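Long-range contact in inorganic pyrophosphatase (Coxiella burnetii, PDB 3TR4), which probably catalyses the magnesium-dependent hydrolysis of inorganic pyrophosphate to two phosphate ions, working as a homohexamer: residues 76-90 against 108-122. Residues are numbered along the deposited sequence; the frame is centred on the assembly and turned at random.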
loop_
_atom_site.group_PDB
_atom_site.type_symbol
_atom_site.label_atom_id
_atom_site.label_comp_id
_atom_site.label_asym_id
_atom_site.label_seq_id
_atom_site.Cartn_x
_atom_site.Cartn_y
_atom_site.Cartn_z
ATOM N N LEU B 76 13.652 -12.650 10.314
ATOM C CA LEU B 76 12.238 -12.970 10.205
ATOM C C LEU B 76 11.466 -12.221 11.278
ATOM O O LEU B 76 11.834 -12.242 12.449
ATOM C CB LEU B 76 12.016 -14.471 10.370
ATOM C CG LEU B 76 12.757 -15.382 9.392
ATOM C CD1 LEU B 76 12.533 -16.840 9.760
ATOM C CD2 LEU B 76 12.302 -15.109 7.972
ATOM N N THR B 77 10.391 -11.560 10.871
ATOM C CA THR B 77 9.572 -10.790 11.795
ATOM C C THR B 77 8.105 -10.955 11.427
ATOM O O THR B 77 7.787 -11.365 10.308
ATOM C CB THR B 77 9.916 -9.292 11.732
ATOM O OG1 THR B 77 9.717 -8.812 10.397
ATOM C CG2 THR B 77 11.363 -9.054 12.132
ATOM N N PRO B 78 7.206 -10.638 12.370
ATOM C CA PRO B 78 5.759 -10.687 12.138
ATOM C C PRO B 78 5.333 -9.743 11.014
ATOM O O PRO B 78 4.463 -10.095 10.223
ATOM C CB PRO B 78 5.177 -10.217 13.473
ATOM C CG PRO B 78 6.232 -10.543 14.481
ATOM C CD PRO B 78 7.532 -10.324 13.773
ATOM N N VAL B 79 5.935 -8.558 10.951
ATOM C CA VAL B 79 5.658 -7.617 9.867
ATOM C C VAL B 79 6.940 -6.912 9.420
ATOM O O VAL B 79 7.906 -6.839 10.180
ATOM C CB VAL B 79 4.603 -6.576 10.278
ATOM C CG1 VAL B 79 3.274 -7.250 10.566
ATOM C CG2 VAL B 79 5.081 -5.813 11.490
ATOM N N PRO B 80 6.951 -6.391 8.180
ATOM C CA PRO B 80 8.174 -5.771 7.650
ATOM C C PRO B 80 8.679 -4.622 8.528
ATOM O O PRO B 80 7.887 -3.909 9.144
ATOM C CB PRO B 80 7.737 -5.239 6.279
ATOM C CG PRO B 80 6.525 -6.047 5.916
ATOM C CD PRO B 80 5.835 -6.333 7.219
ATOM N N VAL B 81 9.997 -4.460 8.584
ATOM C CA VAL B 81 10.621 -3.364 9.319
ATOM C C VAL B 81 11.151 -2.318 8.334
ATOM O O VAL B 81 11.698 -2.666 7.286
ATOM C CB VAL B 81 11.788 -3.874 10.195
ATOM C CG1 VAL B 81 12.536 -2.712 10.828
ATOM C CG2 VAL B 81 11.278 -4.840 11.265
ATOM N N GLN B 82 10.989 -1.039 8.667
ATOM C CA GLN B 82 11.421 0.051 7.786
ATOM C C GLN B 82 12.942 0.100 7.612
ATOM O O GLN B 82 13.685 0.013 8.587
ATOM C CB GLN B 82 10.913 1.398 8.321
ATOM C CG GLN B 82 11.480 2.631 7.611
ATOM C CD GLN B 82 10.881 3.930 8.126
ATOM O OE1 GLN B 82 9.694 4.192 7.938
ATOM N NE2 GLN B 82 11.698 4.747 8.780
ATOM N N PRO B 83 13.410 0.257 6.362
ATOM C CA PRO B 83 14.851 0.371 6.106
ATOM C C PRO B 83 15.459 1.506 6.917
ATOM O O PRO B 83 14.841 2.565 7.036
ATOM C CB PRO B 83 14.915 0.724 4.617
ATOM C CG PRO B 83 13.647 0.219 4.047
ATOM C CD PRO B 83 12.618 0.384 5.127
ATOM N N GLY B 84 16.651 1.287 7.463
ATOM C CA GLY B 84 17.347 2.319 8.209
ATOM C C GLY B 84 17.177 2.165 9.706
ATOM O O GLY B 84 17.818 2.865 10.491
ATOM N N VAL B 85 16.313 1.237 10.100
ATOM C CA VAL B 85 16.011 1.007 11.505
ATOM C C VAL B 85 16.954 -0.032 12.108
ATOM O O VAL B 85 17.324 -1.000 11.451
ATOM C CB VAL B 85 14.547 0.555 11.677
ATOM C CG1 VAL B 85 14.286 0.085 13.099
ATOM C CG2 VAL B 85 13.605 1.690 11.301
ATOM N N LEU B 86 17.349 0.184 13.358
ATOM C CA LEU B 86 18.199 -0.768 14.067
ATOM C C LEU B 86 17.337 -1.645 14.968
ATOM O O LEU B 86 16.368 -1.173 15.556
ATOM C CB LEU B 86 19.254 -0.028 14.892
ATOM C CG LEU B 86 20.382 -0.859 15.509
ATOM C CD1 LEU B 86 21.592 0.012 15.799
ATOM C CD2 LEU B 86 19.917 -1.577 16.769
HETATM N N MSE B 87 17.681 -2.923 15.066
HETATM C CA MSE B 87 16.945 -3.836 15.932
HETATM C C MSE B 87 17.860 -4.871 16.570
HETATM O O MSE B 87 18.929 -5.186 16.043
HETATM C CB MSE B 87 15.804 -4.513 15.167
HETATM C CG MSE B 87 16.243 -5.355 13.982
HETATM SE SE MSE B 87 14.703 -6.012 12.961
HETATM C CE MSE B 87 13.787 -6.976 14.393
ATOM N N ARG B 88 17.438 -5.387 17.720
ATOM C CA ARG B 88 18.207 -6.388 18.436
ATOM C C ARG B 88 17.656 -7.772 18.127
ATOM O O ARG B 88 16.462 -8.026 18.298
ATOM C CB ARG B 88 18.162 -6.108 19.940
ATOM C CG ARG B 88 18.833 -4.794 20.327
ATOM C CD ARG B 88 18.640 -4.457 21.799
ATOM N NE ARG B 88 19.048 -5.554 22.670
ATOM C CZ ARG B 88 18.267 -6.094 23.600
ATOM N NH1 ARG B 88 17.039 -5.632 23.788
ATOM N NH2 ARG B 88 18.715 -7.093 24.347
ATOM N N VAL B 89 18.529 -8.663 17.669
ATOM C CA VAL B 89 18.106 -9.979 17.205
ATOM C C VAL B 89 18.932 -11.103 17.820
ATOM O O VAL B 89 19.952 -10.865 18.467
ATOM C CB VAL B 89 18.190 -10.078 15.657
ATOM C CG1 VAL B 89 17.359 -8.987 15.008
ATOM C CG2 VAL B 89 19.634 -9.990 15.195
ATOM N N ARG B 90 18.468 -12.331 17.620
ATOM C CA ARG B 90 19.178 -13.516 18.077
ATOM C C ARG B 90 19.224 -14.517 16.929
ATOM O O ARG B 90 18.239 -14.682 16.209
ATOM C CB ARG B 90 18.484 -14.119 19.302
ATOM C CG ARG B 90 16.996 -14.365 19.109
ATOM C CD ARG B 90 16.322 -14.830 20.398
ATOM N NE ARG B 90 14.897 -15.080 20.197
ATOM C CZ ARG B 90 14.393 -16.238 19.783
ATOM N NH1 ARG B 90 15.199 -17.259 19.528
ATOM N NH2 ARG B 90 13.083 -16.374 19.623
ATOM N N LEU B 108 20.729 -16.191 9.813
ATOM C CA LEU B 108 19.281 -16.101 9.961
ATOM C C LEU B 108 18.949 -15.801 11.419
ATOM O O LEU B 108 19.443 -16.475 12.325
ATOM C CB LEU B 108 18.608 -17.405 9.524
ATOM C CG LEU B 108 17.076 -17.391 9.537
ATOM C CD1 LEU B 108 16.543 -16.409 8.506
ATOM C CD2 LEU B 108 16.513 -18.782 9.292
ATOM N N ALA B 109 18.117 -14.790 11.646
ATOM C CA ALA B 109 17.809 -14.357 13.005
ATOM C C ALA B 109 16.336 -14.017 13.209
ATOM O O ALA B 109 15.574 -13.893 12.248
ATOM C CB ALA B 109 18.684 -13.167 13.389
ATOM N N VAL B 110 15.955 -13.875 14.478
ATOM C CA VAL B 110 14.629 -13.409 14.875
ATOM C C VAL B 110 14.820 -12.341 15.949
ATOM O O VAL B 110 15.894 -12.249 16.539
ATOM C CB VAL B 110 13.765 -14.554 15.444
ATOM C CG1 VAL B 110 13.288 -15.477 14.325
ATOM C CG2 VAL B 110 14.541 -15.332 16.492
ATOM N N PRO B 111 13.787 -11.523 16.212
ATOM C CA PRO B 111 13.973 -10.492 17.240
ATOM C C PRO B 111 14.215 -11.134 18.602
ATOM O O PRO B 111 13.793 -12.275 18.814
ATOM C CB PRO B 111 12.630 -9.751 17.243
ATOM C CG PRO B 111 12.006 -10.066 15.915
ATOM C CD PRO B 111 12.443 -11.467 15.611
ATOM N N VAL B 112 14.892 -10.430 19.505
ATOM C CA VAL B 112 15.033 -10.923 20.871
ATOM C C VAL B 112 13.640 -11.105 21.467
ATOM O O VAL B 112 12.681 -10.477 21.020
ATOM C CB VAL B 112 15.871 -9.977 21.759
ATOM C CG1 VAL B 112 17.319 -9.926 21.270
ATOM C CG2 VAL B 112 15.260 -8.586 21.793
ATOM N N VAL B 113 13.525 -11.973 22.466
ATOM C CA VAL B 113 12.220 -12.289 23.048
ATOM C C VAL B 113 11.480 -11.043 23.540
ATOM O O VAL B 113 10.277 -10.900 23.324
ATOM C CB VAL B 113 12.343 -13.306 24.196
ATOM C CG1 VAL B 113 10.992 -13.523 24.856
ATOM C CG2 VAL B 113 12.912 -14.623 23.673
ATOM N N LYS B 114 12.209 -10.148 24.200
ATOM C CA LYS B 114 11.644 -8.891 24.680
ATOM C C LYS B 114 10.882 -8.138 23.595
ATOM O O LYS B 114 9.840 -7.534 23.859
ATOM C CB LYS B 114 12.754 -7.994 25.232
ATOM C CG LYS B 114 12.357 -6.532 25.379
ATOM C CD LYS B 114 13.560 -5.665 25.721
ATOM C CE LYS B 114 14.255 -6.159 26.983
ATOM N NZ LYS B 114 15.455 -5.344 27.322
ATOM N N ALA B 115 11.412 -8.168 22.375
ATOM C CA ALA B 115 10.824 -7.422 21.267
ATOM C C ALA B 115 9.741 -8.220 20.545
ATOM O O ALA B 115 8.824 -7.646 19.959
ATOM C CB ALA B 115 11.905 -6.981 20.291
ATOM N N CYS B 116 9.846 -9.545 20.586
ATOM C CA CYS B 116 8.848 -10.392 19.941
ATOM C C CYS B 116 8.536 -11.646 20.754
ATOM O O CYS B 116 9.179 -12.680 20.585
ATOM C CB CYS B 116 9.296 -10.776 18.528
ATOM S SG CYS B 116 8.011 -11.587 17.545
ATOM N N ARG B 117 7.542 -11.542 21.632
ATOM C CA ARG B 117 7.095 -12.669 22.446
ATOM C C ARG B 117 6.637 -13.847 21.601
ATOM O O ARG B 117 6.877 -15.002 21.949
ATOM C CB ARG B 117 5.945 -12.239 23.358
ATOM C CG ARG B 117 6.382 -11.652 24.674
ATOM C CD ARG B 117 7.011 -12.710 25.559
ATOM N NE ARG B 117 7.402 -12.141 26.841
ATOM C CZ ARG B 117 6.617 -12.104 27.911
ATOM N NH1 ARG B 117 5.394 -12.617 27.863
ATOM N NH2 ARG B 117 7.058 -11.560 29.034
ATOM N N ALA B 118 5.968 -13.545 20.493
ATOM C CA ALA B 118 5.351 -14.571 19.661
ATOM C C ALA B 118 6.343 -15.591 19.109
ATOM O O ALA B 118 5.951 -16.685 18.709
ATOM C CB ALA B 118 4.566 -13.926 18.521
ATOM N N TYR B 119 7.624 -15.236 19.091
ATOM C CA TYR B 119 8.645 -16.113 18.527
ATOM C C TYR B 119 9.501 -16.773 19.600
ATOM O O TYR B 119 10.524 -17.382 19.294
ATOM C CB TYR B 119 9.554 -15.341 17.572
ATOM C CG TYR B 119 8.923 -14.946 16.256
ATOM C CD1 TYR B 119 7.607 -15.275 15.952
ATOM C CD2 TYR B 119 9.656 -14.248 15.308
ATOM C CE1 TYR B 119 7.044 -14.908 14.738
ATOM C CE2 TYR B 119 9.106 -13.879 14.100
ATOM C CZ TYR B 119 7.802 -14.207 13.817
ATOM O OH TYR B 119 7.267 -13.833 12.606
ATOM N N GLU B 120 9.083 -16.648 20.854
ATOM C CA GLU B 120 9.856 -17.175 21.970
ATOM C C GLU B 120 10.180 -18.656 21.812
ATOM O O GLU B 120 11.260 -19.104 22.202
ATOM C CB GLU B 120 9.121 -16.946 23.291
ATOM C CG GLU B 120 9.901 -17.406 24.507
ATOM C CD GLU B 120 9.257 -16.971 25.806
ATOM O OE1 GLU B 120 8.039 -16.689 25.802
ATOM O OE2 GLU B 120 9.971 -16.908 26.828
ATOM N N ALA B 121 9.250 -19.413 21.237
ATOM C CA ALA B 121 9.436 -20.850 21.076
ATOM C C ALA B 121 10.389 -21.191 19.932
ATOM O O ALA B 121 10.877 -22.318 19.842
ATOM C CB ALA B 121 8.092 -21.543 20.879
ATOM N N ILE B 122 10.655 -20.223 19.060
ATOM C CA ILE B 122 11.576 -20.439 17.946
ATOM C C ILE B 122 13.022 -20.305 18.414
ATOM O O ILE B 122 13.479 -19.206 18.728
ATOM C CB ILE B 122 11.331 -19.440 16.795
ATOM C CG1 ILE B 122 9.855 -19.426 16.393
ATOM C CG2 ILE B 122 12.206 -19.785 15.600
ATOM C CD1 ILE B 122 9.328 -20.776 15.974
HETATM O O HOH W 1 11.608 -13.823 19.854
#
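The antiparallel hairpin of strands 86-99 and 106-111, part of the beta-sheet core of this soluble pyrophosphatase, pairs Arg-90 with Val-110: Arg-90 N reaches Val-110 O at 2.8 Å, and Val-110 N returns a bond to Arg-90 O. Two residues along each strand, past the non-hydrogen-bonded pair Val-89/Pro-111, Val-112 N binds Arg-88 O. The side chain of Arg-90 ties the strand to the turn 119-122. With CG between the backbone N and carbonyl carbon (chi1 52°), its extended chain carries the guanidinium over Val-110 CG2, 3.4 Å from Arg-90 CZ, to grip Ile-122 O end-on and in plane, NH1 at 2.7 Å and NH2 at 3.0 Å. Bonds from NH2 to Tyr-119 O and NE to Pro-111 O are weak; a water bridges NH2 to Pro-111 O and Cys-116 O. On the other edge of strand 106-111, just past strand 72-75, Leu-76 N bonds Ala-109 O at 3.0 Å. Leu-76 O, buried without a hydrogen-bond partner, meets the Tyr-119 ring edge in plane, CE2 at 3.6 Å. Cys-116 SG rests over one face of that ring, offset toward its rim, and touches Pro-78 CG at 3.7 Å. Strand 106-111 pairs parallel with 72-75 and antiparallel with 86-99; helix 130-142 packs on Leu-76 and Leu-108, and strand 16-23 flanks Val-89.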